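Local coordinates for protein hydrogenase maturation factor (Thermoanaerobacter tengcongensis, PDB 3VTI) that probably transfers a carbamoyl group, using ATP, to the C-terminal cysteine of HypE during [NiFe] hydrogenase maturation, and probably has acylphosphatase activity as well, at residues Gln482-His487 with Ala505-Gly510; Gly406-Asn411 with Lys463-Thr468; Asn15-Val20 with Asn45-Tyr50; Gly103-Ser108 with Lys448-Asp453. All coordinates share one frame; numbering follows the deposited sequence.

Interaction 1: residues Gln482-His487 with Ala505-Gly510. With FE (Fe (III) ion), chain G.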
# COMPACT_ATOMS: atom_id res chain seq x y z
N GLN A 482 -37.23 -0.13 13.51
CA GLN A 482 -36.42 0.69 14.38
C GLN A 482 -36.95 0.54 15.79
O GLN A 482 -38.15 0.56 16.00
CB GLN A 482 -36.42 2.16 13.94
CG GLN A 482 -35.26 2.99 14.49
CD GLN A 482 -35.49 3.47 15.93
OE1 GLN A 482 -36.56 3.96 16.27
NE2 GLN A 482 -34.47 3.35 16.76
N HIS A 483 -36.03 0.40 16.74
CA HIS A 483 -36.31 0.17 18.15
C HIS A 483 -37.34 1.10 18.80
O HIS A 483 -38.26 0.63 19.48
CB HIS A 483 -34.99 0.25 18.94
CG HIS A 483 -35.11 -0.19 20.36
ND1 HIS A 483 -35.06 -1.52 20.73
CD2 HIS A 483 -35.25 0.52 21.50
CE1 HIS A 483 -35.18 -1.61 22.04
NE2 HIS A 483 -35.29 -0.39 22.54
N HIS A 484 -37.19 2.40 18.59
CA HIS A 484 -38.05 3.38 19.28
C HIS A 484 -39.40 3.54 18.61
O HIS A 484 -40.40 3.80 19.27
CB HIS A 484 -37.31 4.71 19.44
CG HIS A 484 -36.06 4.57 20.23
ND1 HIS A 484 -34.85 4.25 19.64
CD2 HIS A 484 -35.83 4.60 21.56
CE1 HIS A 484 -33.93 4.12 20.58
NE2 HIS A 484 -34.50 4.33 21.75
N HIS A 485 -39.42 3.35 17.30
CA HIS A 485 -40.67 3.22 16.57
C HIS A 485 -41.49 2.04 17.14
O HIS A 485 -42.69 2.18 17.37
CB HIS A 485 -40.38 3.02 15.07
CG HIS A 485 -41.59 3.01 14.20
ND1 HIS A 485 -41.59 2.44 12.94
CD2 HIS A 485 -42.85 3.47 14.40
CE1 HIS A 485 -42.79 2.57 12.41
NE2 HIS A 485 -43.57 3.19 13.27
N ALA A 486 -40.83 0.92 17.41
CA ALA A 486 -41.49 -0.25 18.01
C ALA A 486 -42.02 0.03 19.42
O ALA A 486 -43.05 -0.53 19.81
CB ALA A 486 -40.57 -1.46 18.00
N HIS A 487 -41.32 0.87 20.18
CA HIS A 487 -41.83 1.32 21.46
C HIS A 487 -43.16 2.07 21.29
O HIS A 487 -44.18 1.73 21.91
CB HIS A 487 -40.82 2.23 22.16
CG HIS A 487 -39.86 1.51 23.06
ND1 HIS A 487 -40.27 0.59 24.00
CD2 HIS A 487 -38.51 1.59 23.17
CE1 HIS A 487 -39.21 0.13 24.64
NE2 HIS A 487 -38.13 0.72 24.15
N ALA A 505 -40.31 8.66 22.69
CA ALA A 505 -39.58 7.44 23.00
C ALA A 505 -38.30 7.73 23.80
O ALA A 505 -37.26 8.08 23.22
CB ALA A 505 -39.25 6.67 21.73
N TYR A 506 -38.41 7.60 25.12
CA TYR A 506 -37.30 7.83 26.05
C TYR A 506 -36.87 6.53 26.72
O TYR A 506 -37.66 5.88 27.42
CB TYR A 506 -37.69 8.83 27.14
CG TYR A 506 -37.93 10.26 26.71
CD1 TYR A 506 -37.60 10.70 25.43
CD2 TYR A 506 -38.43 11.19 27.62
CE1 TYR A 506 -37.82 12.03 25.05
CE2 TYR A 506 -38.64 12.53 27.25
CZ TYR A 506 -38.34 12.93 25.98
OH TYR A 506 -38.55 14.23 25.63
N ASP A 507 -35.61 6.17 26.52
CA ASP A 507 -35.01 5.02 27.21
C ASP A 507 -33.48 5.13 27.21
O ASP A 507 -32.93 6.21 26.97
CB ASP A 507 -35.50 3.69 26.63
CG ASP A 507 -35.01 3.43 25.21
OD1 ASP A 507 -34.27 4.24 24.63
OD2 ASP A 507 -35.37 2.37 24.66
N GLY A 508 -32.82 4.02 27.48
CA GLY A 508 -31.37 4.00 27.54
C GLY A 508 -30.73 3.93 26.17
O GLY A 508 -29.92 4.78 25.81
N THR A 509 -31.10 2.93 25.38
CA THR A 509 -30.39 2.68 24.14
C THR A 509 -31.18 1.84 23.17
O THR A 509 -32.02 1.06 23.56
CB THR A 509 -29.02 2.03 24.41
OG1 THR A 509 -28.40 1.69 23.17
CG2 THR A 509 -29.20 0.77 25.22
N GLY A 510 -30.89 2.04 21.90
CA GLY A 510 -31.56 1.40 20.80
C GLY A 510 -30.84 1.91 19.57
O GLY A 510 -30.48 3.09 19.49
FE FE G . -35.88 0.37 24.66
O HOH W 1 -33.91 -0.30 25.48
O HOH W 2 -36.34 0.67 27.02
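His483 and Asp507 meet at one iron(III) ion through their first torsions: the His483 imidazole swings trans to its main-chain nitrogen (chi1 -170°), while the Asp507 carboxylate stands between its own N and carbonyl carbon (chi1 68°). This is the metal site of the Kae1-like domain, a member of the actin-type ATPase clan, built where helix 483-494 begins beside the chain that follows Ala505 and Tyr506 of a central strand. Asp507 OD2 lies 2.1 Å from the iron, and the NE2 atoms of His483 and His487, one helical turn apart, are each 2.3 Å from it. Asp734 and two waters bring the ligands to six. OD2 comes to the edge of both imidazoles, close to their planes, because all three groups converge on the metal and not because they bond to one another.

The second carboxylate oxygen is used separately. His484 NE2 donates to Asp507 OD1 over 2.9 Å, in its own ring plane and from the syn side, 27° out of the carboxylate plane. At the far edge of that ring, Gln482 NE2 donates to His484 ND1 at 3.0 Å, so the imidazole is held from both ends. Gln482 OE1 meanwhile caps the helix, accepting from His484 N and His485 N on one face of its amide. His483 is likewise steered from behind, its ND1 bonded to Asp460. Apolar contacts fill in: Ala505 CB lies 3.6 Å from His484 CB, and Gly510 CA makes an off-centre CH-pi approach to the His483 ring. Water 1, a ligand of the iron, also donates to Thr509 O at 3.0 Å.

Interaction 2: residues Gly406-Asn411 with Lys463-Thr468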
# COMPACT_ATOMS: atom_id res chain seq x y z
N GLY A 406 -38.52 -9.55 19.07
CA GLY A 406 -38.23 -8.68 20.21
C GLY A 406 -36.88 -8.02 20.06
O GLY A 406 -36.39 -7.85 18.94
N GLY A 407 -36.29 -7.64 21.19
CA GLY A 407 -35.01 -6.94 21.20
C GLY A 407 -33.99 -7.69 22.02
O GLY A 407 -33.88 -8.91 21.92
N PHE A 408 -33.25 -6.95 22.84
CA PHE A 408 -32.16 -7.55 23.61
C PHE A 408 -32.49 -7.63 25.11
O PHE A 408 -32.56 -8.72 25.67
CB PHE A 408 -30.84 -6.80 23.33
CG PHE A 408 -29.72 -7.09 24.29
CD1 PHE A 408 -28.95 -6.05 24.80
CD2 PHE A 408 -29.44 -8.40 24.70
CE1 PHE A 408 -27.90 -6.30 25.69
CE2 PHE A 408 -28.41 -8.65 25.60
CZ PHE A 408 -27.63 -7.60 26.10
N TYR A 409 -32.70 -6.48 25.74
CA TYR A 409 -33.06 -6.45 27.15
C TYR A 409 -34.48 -6.96 27.36
O TYR A 409 -35.36 -6.72 26.53
CB TYR A 409 -32.92 -5.04 27.73
CG TYR A 409 -31.56 -4.43 27.52
CD1 TYR A 409 -30.49 -4.76 28.35
CD2 TYR A 409 -31.34 -3.52 26.47
CE1 TYR A 409 -29.23 -4.21 28.14
CE2 TYR A 409 -30.10 -2.96 26.25
CZ TYR A 409 -29.05 -3.31 27.09
OH TYR A 409 -27.80 -2.75 26.89
N LYS A 410 -34.69 -7.66 28.48
CA LYS A 410 -36.04 -8.00 28.96
C LYS A 410 -36.87 -8.52 27.82
O LYS A 410 -38.03 -8.14 27.65
CB LYS A 410 -36.71 -6.77 29.61
CG LYS A 410 -35.90 -6.13 30.71
CD LYS A 410 -36.52 -4.81 31.16
CE LYS A 410 -36.19 -4.50 32.60
NZ LYS A 410 -34.79 -4.03 32.76
N ASN A 411 -36.27 -9.39 27.04
CA ASN A 411 -36.84 -9.82 25.78
C ASN A 411 -38.17 -10.56 25.92
O ASN A 411 -38.39 -11.35 26.85
CB ASN A 411 -35.82 -10.66 25.00
CG ASN A 411 -36.41 -11.30 23.76
OD1 ASN A 411 -36.23 -10.81 22.65
ND2 ASN A 411 -37.14 -12.39 23.95
N LYS A 463 -27.88 -5.07 14.52
CA LYS A 463 -27.41 -6.30 13.89
C LYS A 463 -26.73 -7.28 14.86
O LYS A 463 -26.53 -8.45 14.52
CB LYS A 463 -26.48 -5.99 12.71
CG LYS A 463 -27.17 -5.34 11.51
CD LYS A 463 -26.13 -4.81 10.53
CE LYS A 463 -26.77 -4.09 9.35
NZ LYS A 463 -27.34 -5.06 8.35
N GLY A 464 -26.40 -6.81 16.05
CA GLY A 464 -25.70 -7.63 17.03
C GLY A 464 -26.56 -8.30 18.09
O GLY A 464 -26.04 -8.86 19.05
N TYR A 465 -27.88 -8.23 17.93
CA TYR A 465 -28.83 -8.91 18.83
C TYR A 465 -28.93 -10.37 18.45
O TYR A 465 -29.02 -10.70 17.26
CB TYR A 465 -30.22 -8.30 18.68
CG TYR A 465 -30.47 -7.00 19.39
CD1 TYR A 465 -29.44 -6.22 19.92
CD2 TYR A 465 -31.77 -6.50 19.49
CE1 TYR A 465 -29.70 -5.01 20.55
CE2 TYR A 465 -32.04 -5.30 20.11
CZ TYR A 465 -31.01 -4.56 20.63
OH TYR A 465 -31.32 -3.36 21.24
N LEU A 466 -28.95 -11.25 19.45
CA LEU A 466 -29.21 -12.68 19.20
C LEU A 466 -30.56 -12.86 18.54
O LEU A 466 -30.72 -13.73 17.69
CB LEU A 466 -29.18 -13.50 20.48
CG LEU A 466 -27.84 -14.02 20.99
CD1 LEU A 466 -28.04 -14.57 22.39
CD2 LEU A 466 -27.26 -15.09 20.06
N SER A 467 -31.52 -12.02 18.93
CA SER A 467 -32.86 -12.05 18.34
C SER A 467 -32.82 -11.70 16.85
O SER A 467 -33.52 -12.32 16.06
CB SER A 467 -33.84 -11.14 19.10
OG SER A 467 -33.44 -9.78 19.06
N THR A 468 -31.99 -10.73 16.49
CA THR A 468 -31.80 -10.36 15.09
C THR A 468 -31.14 -11.49 14.29
O THR A 468 -31.62 -11.88 13.23
CB THR A 468 -30.98 -9.06 14.96
OG1 THR A 468 -31.69 -7.99 15.60
CG2 THR A 468 -30.75 -8.70 13.50
O HOH W 3 -34.05 -8.27 16.79
O HOH W 4 -31.39 -10.34 21.20
O HOH W 5 -33.23 -4.31 23.40
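Phe408 and Tyr465 supply the apolar part of this contact. The CB of Phe408 sits 3.5 Å from the centroid of the Tyr465 ring and only 12° off its normal, a CH-pi approach over the face. The Phe408 ring then turns aside: with CG opposite the backbone N (chi1 166°) it leads away from Tyr465, the two ring planes inclined at 46° in a pairing that is neither stacked nor edge-to-face. It settles instead on its neighbour, placing CD1 above the centre of the Tyr409 ring. Backbone joins in as well, since Phe408 N comes within 3.4 Å of Tyr465 CE2.

The polar part runs through water. Water 5 accepts from Phe408 N at 2.7 Å and is hydrogen-bonded to Tyr465 OH at 3.0 Å. Water 4 donates to Gly407 O at 3.0 Å and accepts from Ser467 N at 2.8 Å, serving an amide in the first turn of helix 466-473, for which Tyr465 is the N-cap residue. Water 3 links Gly406 O to Ser467 OG and Thr468 OG1.

In topology, residues 406-411 join antiparallel strands 402-404 and 414-417, the place of the phosphate-binding hairpin loop in actin-like ATPases. The iron site is close by: Tyr465 stacks on His462, and Tyr409 touches the iron ligand Asp734.

A ring face lies under the loop, and waters 3, 4 and 5 bridge its main-chain groups (Gly406 O, Gly407 O, Phe408 N) to Tyr465 OH, Ser467 and Thr468, which implies that ordered solvent is part of the contact.

Interaction 3: residues Asn15-Val20 with Asn45-Tyr50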
# COMPACT_ATOMS: atom_id res chain seq x y z
N ASN A 15 -72.97 -3.40 28.57
CA ASN A 15 -72.07 -4.04 27.63
C ASN A 15 -70.64 -3.99 28.13
O ASN A 15 -70.12 -2.92 28.48
CB ASN A 15 -72.15 -3.36 26.26
CG ASN A 15 -73.50 -3.51 25.62
OD1 ASN A 15 -74.32 -4.33 26.06
ND2 ASN A 15 -73.76 -2.72 24.59
N ILE A 16 -70.00 -5.16 28.19
CA ILE A 16 -68.58 -5.26 28.56
C ILE A 16 -67.77 -5.73 27.35
O ILE A 16 -67.99 -6.83 26.84
CB ILE A 16 -68.35 -6.21 29.76
CG1 ILE A 16 -69.22 -5.79 30.94
CG2 ILE A 16 -66.89 -6.22 30.17
CD1 ILE A 16 -69.34 -6.84 32.01
N PHE A 17 -66.87 -4.87 26.88
CA PHE A 17 -66.01 -5.18 25.75
C PHE A 17 -64.66 -5.68 26.24
O PHE A 17 -64.11 -5.13 27.19
CB PHE A 17 -65.77 -3.94 24.86
CG PHE A 17 -67.01 -3.39 24.19
CD1 PHE A 17 -66.99 -2.10 23.65
CD2 PHE A 17 -68.18 -4.13 24.07
CE1 PHE A 17 -68.12 -1.55 23.01
CE2 PHE A 17 -69.32 -3.59 23.43
CZ PHE A 17 -69.29 -2.31 22.90
N GLY A 18 -64.14 -6.72 25.58
CA GLY A 18 -62.79 -7.22 25.84
C GLY A 18 -62.74 -8.72 25.99
O GLY A 18 -63.59 -9.44 25.46
N ILE A 19 -61.72 -9.22 26.69
CA ILE A 19 -61.61 -10.65 26.94
C ILE A 19 -62.47 -11.01 28.14
O ILE A 19 -62.22 -10.55 29.26
CB ILE A 19 -60.16 -11.12 27.10
CG1 ILE A 19 -59.34 -10.72 25.86
CG2 ILE A 19 -60.13 -12.64 27.34
CD1 ILE A 19 -57.80 -10.71 26.04
N VAL A 20 -63.51 -11.79 27.91
CA VAL A 20 -64.46 -12.08 28.95
C VAL A 20 -64.83 -13.53 29.01
O VAL A 20 -65.56 -13.94 29.87
CB VAL A 20 -65.72 -11.28 28.78
CG1 VAL A 20 -65.43 -9.87 28.44
CG2 VAL A 20 -66.55 -11.90 27.75
N ASN A 45 -71.34 -12.20 23.56
CA ASN A 45 -71.47 -11.77 22.17
C ASN A 45 -70.08 -11.59 21.55
O ASN A 45 -69.07 -11.82 22.21
CB ASN A 45 -72.36 -10.52 22.05
CG ASN A 45 -71.88 -9.34 22.90
OD1 ASN A 45 -70.69 -9.21 23.18
ND2 ASN A 45 -72.81 -8.48 23.29
N SER A 46 -70.02 -11.21 20.27
CA SER A 46 -68.74 -11.10 19.59
C SER A 46 -67.77 -10.11 20.25
O SER A 46 -66.56 -10.37 20.31
CB SER A 46 -68.94 -10.75 18.12
OG SER A 46 -69.71 -9.57 18.00
N SER A 47 -68.30 -9.00 20.78
CA SER A 47 -67.48 -7.94 21.41
C SER A 47 -67.04 -8.27 22.84
O SER A 47 -66.07 -7.69 23.36
CB SER A 47 -68.26 -6.62 21.41
OG SER A 47 -68.99 -6.43 20.20
N GLY A 48 -67.76 -9.19 23.49
CA GLY A 48 -67.54 -9.53 24.89
C GLY A 48 -68.89 -9.92 25.45
O GLY A 48 -69.57 -10.76 24.86
N LEU A 49 -69.31 -9.26 26.54
CA LEU A 49 -70.50 -9.67 27.30
C LEU A 49 -71.73 -8.75 27.28
O LEU A 49 -71.61 -7.53 27.15
CB LEU A 49 -70.02 -9.84 28.75
CG LEU A 49 -70.58 -10.98 29.60
CD1 LEU A 49 -70.15 -12.30 29.03
CD2 LEU A 49 -70.05 -10.85 31.01
N TYR A 50 -72.91 -9.34 27.41
CA TYR A 50 -74.16 -8.57 27.43
C TYR A 50 -74.92 -8.83 28.71
O TYR A 50 -75.14 -9.98 29.11
CB TYR A 50 -75.05 -8.90 26.22
CG TYR A 50 -76.33 -8.05 26.15
CD1 TYR A 50 -77.47 -8.40 26.88
CD2 TYR A 50 -76.39 -6.92 25.34
CE1 TYR A 50 -78.63 -7.63 26.81
CE2 TYR A 50 -77.56 -6.15 25.26
CZ TYR A 50 -78.66 -6.51 26.00
OH TYR A 50 -79.80 -5.75 25.94
O HOH W 6 -64.42 -10.64 22.67
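Ile16 and Leu49 lie side by side and point the same way from the sheet, their CB atoms 4.1 Å apart. Two main-chain bonds fix this pair: Leu49 N donates to Ile16 O at 2.8 Å, and Ile16 N to Leu49 O at 3.0 Å. The strand segments 15-17 and 48-50 run at 176° to each other, so they are antiparallel. A third bond, Gly18 N to Ser47 O at 3.1 Å, prolongs the pairing past Phe17.

Leu49 also carries the approach of Val20, whose CG1 stands opposite the carbonyl carbon (chi1 -44°). That setting puts CG2 between N and C, where it meets Leu49 CD1 at 3.8 Å. On the other face, Tyr50 holds its ring trans to the main-chain N (chi1 -176°), and the Asn15 amide slants across its CD2-CE2 side. The Phe17 side chain lies beside the turn, where its CD2 comes 3.6 Å from Ser47 CB. Gly48 has no side chain, and its CA comes 3.4 Å from Ile16 O in a CA-H...O contact. Water 6 donates to both Gly18 O and Ser46 O.

Phe25 of helix 25-35 covers Ile16, Val20 and Leu49. Leu49 further touches Arg26 and Asn44, the predicted active-site residues. The paired strands, covering helix and glycine-rich loop that begins at Gly18 are those of the acylphosphatase alpha/beta sandwich, in which such a loop cradles the substrate phosphate.

Interaction 4: residues Gly103-Ser108 with Lys448-Asp453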
# COMPACT_ATOMS: atom_id res chain seq x y z
N GLY A 103 -65.63 -19.86 23.26
CA GLY A 103 -64.83 -18.98 22.42
C GLY A 103 -63.41 -18.86 22.91
O GLY A 103 -62.86 -17.74 22.97
N PHE A 104 -62.82 -20.01 23.26
CA PHE A 104 -61.38 -20.14 23.58
C PHE A 104 -61.03 -19.21 24.77
O PHE A 104 -61.91 -19.05 25.63
CB PHE A 104 -60.57 -19.95 22.29
CG PHE A 104 -61.19 -20.68 21.11
CD1 PHE A 104 -61.73 -19.96 20.03
CD2 PHE A 104 -61.27 -22.08 21.10
CE1 PHE A 104 -62.32 -20.63 18.95
CE2 PHE A 104 -61.87 -22.75 20.02
CZ PHE A 104 -62.39 -22.03 18.94
N VAL A 105 -59.81 -18.67 24.94
CA VAL A 105 -58.49 -19.05 24.38
C VAL A 105 -58.18 -20.49 24.82
O VAL A 105 -58.71 -20.95 25.83
CB VAL A 105 -57.39 -18.07 24.94
CG1 VAL A 105 -55.95 -18.54 24.68
CG2 VAL A 105 -57.59 -16.64 24.41
N PRO A 106 -57.33 -21.23 24.07
CA PRO A 106 -57.14 -22.60 24.57
C PRO A 106 -56.25 -22.68 25.84
O PRO A 106 -56.52 -23.51 26.72
CB PRO A 106 -56.51 -23.34 23.38
CG PRO A 106 -55.83 -22.26 22.56
CD PRO A 106 -56.63 -20.98 22.79
N VAL A 107 -55.23 -21.82 25.95
CA VAL A 107 -54.30 -21.91 27.08
C VAL A 107 -54.33 -20.67 27.98
O VAL A 107 -54.01 -19.55 27.55
CB VAL A 107 -52.83 -22.27 26.64
CG1 VAL A 107 -51.93 -22.40 27.85
CG2 VAL A 107 -52.80 -23.57 25.85
N SER A 108 -54.72 -20.89 29.23
CA SER A 108 -54.80 -19.82 30.21
C SER A 108 -53.51 -19.69 31.03
O SER A 108 -52.75 -20.65 31.15
CB SER A 108 -56.01 -20.01 31.13
OG SER A 108 -55.68 -20.72 32.30
N LYS A 448 -46.82 -24.17 18.85
CA LYS A 448 -47.58 -25.39 19.07
C LYS A 448 -48.88 -25.16 19.84
O LYS A 448 -49.91 -25.72 19.49
CB LYS A 448 -46.70 -26.43 19.78
CG LYS A 448 -47.13 -27.86 19.51
CD LYS A 448 -46.57 -28.83 20.55
CE LYS A 448 -45.13 -29.24 20.24
NZ LYS A 448 -44.71 -30.32 21.18
N LEU A 449 -48.83 -24.34 20.89
CA LEU A 449 -50.01 -24.10 21.72
C LEU A 449 -51.07 -23.27 21.01
O LEU A 449 -52.26 -23.43 21.27
CB LEU A 449 -49.66 -23.44 23.05
CG LEU A 449 -48.74 -24.17 24.00
CD1 LEU A 449 -48.56 -23.33 25.24
CD2 LEU A 449 -49.28 -25.55 24.33
N PHE A 450 -50.63 -22.38 20.12
CA PHE A 450 -51.56 -21.46 19.49
C PHE A 450 -51.69 -21.67 17.98
O PHE A 450 -52.23 -20.83 17.27
CB PHE A 450 -51.20 -20.02 19.84
CG PHE A 450 -51.11 -19.78 21.32
CD1 PHE A 450 -52.26 -19.75 22.11
CD2 PHE A 450 -49.87 -19.61 21.93
CE1 PHE A 450 -52.18 -19.54 23.47
CE2 PHE A 450 -49.78 -19.39 23.31
CZ PHE A 450 -50.94 -19.36 24.07
N ARG A 451 -51.21 -22.82 17.52
CA ARG A 451 -51.32 -23.21 16.12
C ARG A 451 -50.96 -22.06 15.16
O ARG A 451 -51.76 -21.67 14.30
CB ARG A 451 -52.71 -23.80 15.84
CG ARG A 451 -52.77 -25.33 15.77
CD ARG A 451 -52.18 -26.03 17.01
NE ARG A 451 -52.50 -27.47 17.03
CZ ARG A 451 -51.81 -28.40 17.71
NH1 ARG A 451 -50.74 -28.08 18.43
NH2 ARG A 451 -52.20 -29.67 17.65
N VAL A 452 -49.76 -21.53 15.34
CA VAL A 452 -49.25 -20.43 14.51
C VAL A 452 -48.11 -20.94 13.65
O VAL A 452 -47.18 -21.57 14.14
CB VAL A 452 -48.75 -19.23 15.37
CG1 VAL A 452 -48.22 -18.11 14.49
CG2 VAL A 452 -49.85 -18.70 16.27
N ASP A 453 -48.20 -20.68 12.35
CA ASP A 453 -47.10 -20.96 11.46
C ASP A 453 -46.69 -19.65 10.79
O ASP A 453 -47.36 -19.18 9.86
CB ASP A 453 -47.48 -22.05 10.45
CG ASP A 453 -46.27 -22.60 9.68
OD1 ASP A 453 -45.12 -22.21 10.00
OD2 ASP A 453 -46.47 -23.42 8.76
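Val107, a buried residue, packs into the angle between Leu449 and Phe450 and touches both. Its CG2 lies 4.2 Å from Leu449 CB, and its CB is the same 4.2 Å from Phe450 CE1. Val105 comes to the edge of the Phe450 ring, near the ring plane, with CG1 4.1 Å from CE1. What brings the ring there is its first torsion: CG is opposite the carbonyl carbon (chi1 -54°), which brings the end of the ring nearer residues 103-108. Leu449 CB sits over one face of the same ring, offset to its rim, and the ring of Phe422 stacks with the Phe450 ring.

Residues 103-108 belong to the loop that leaves the acylphosphatase-type sheet after strand 93-95 and leads to the first zinc finger. Leu449 closes helix 433-449 of the Kae1-like domain, and Phe450 is the first residue to depart from helical backbone angles. The contact therefore docks an interdomain linker on a helix C terminus, with Val107 also touching Ile146 and Ile149.

The more open side is that of Pro106, partly exposed, which approaches through CG alone, 4.0 Å from Leu449 O and 4.4 Å from Phe450 CD1. No hydrogen bond crosses between the segments. Beyond the apolar patch lie Lys448 and Arg451, both exposed: Arg451 NH1 turns back to donate to Lys448 O at 2.7 Å, and the same nitrogen forms a salt bridge with Asp148.

How the interactions relate
From the N terminus, interaction 3 comes first, closing a loop of 24 residues within the acylphosphatase sheet. Interaction 4 spans 339 residues, carrying the linker beyond that sheet over to the Kae1-like domain; its nearest atoms are about 6 Å from those of interaction 3. Interaction 2, which closes a loop of 51 residues within the Kae1-like domain, crosses it: residues 406-411 fall between the segments of interaction 4, whereas 463-468 follow its second segment. Interaction 1 opens only after these have closed, and its short loop of 17 residues joins the two Kae1-like subdomains at the iron. Interactions 1 and 2 touch, with Thr509 CG2 4.0 Å from Tyr409 CE2, while interactions 1 and 3 have centres about 34 Å apart.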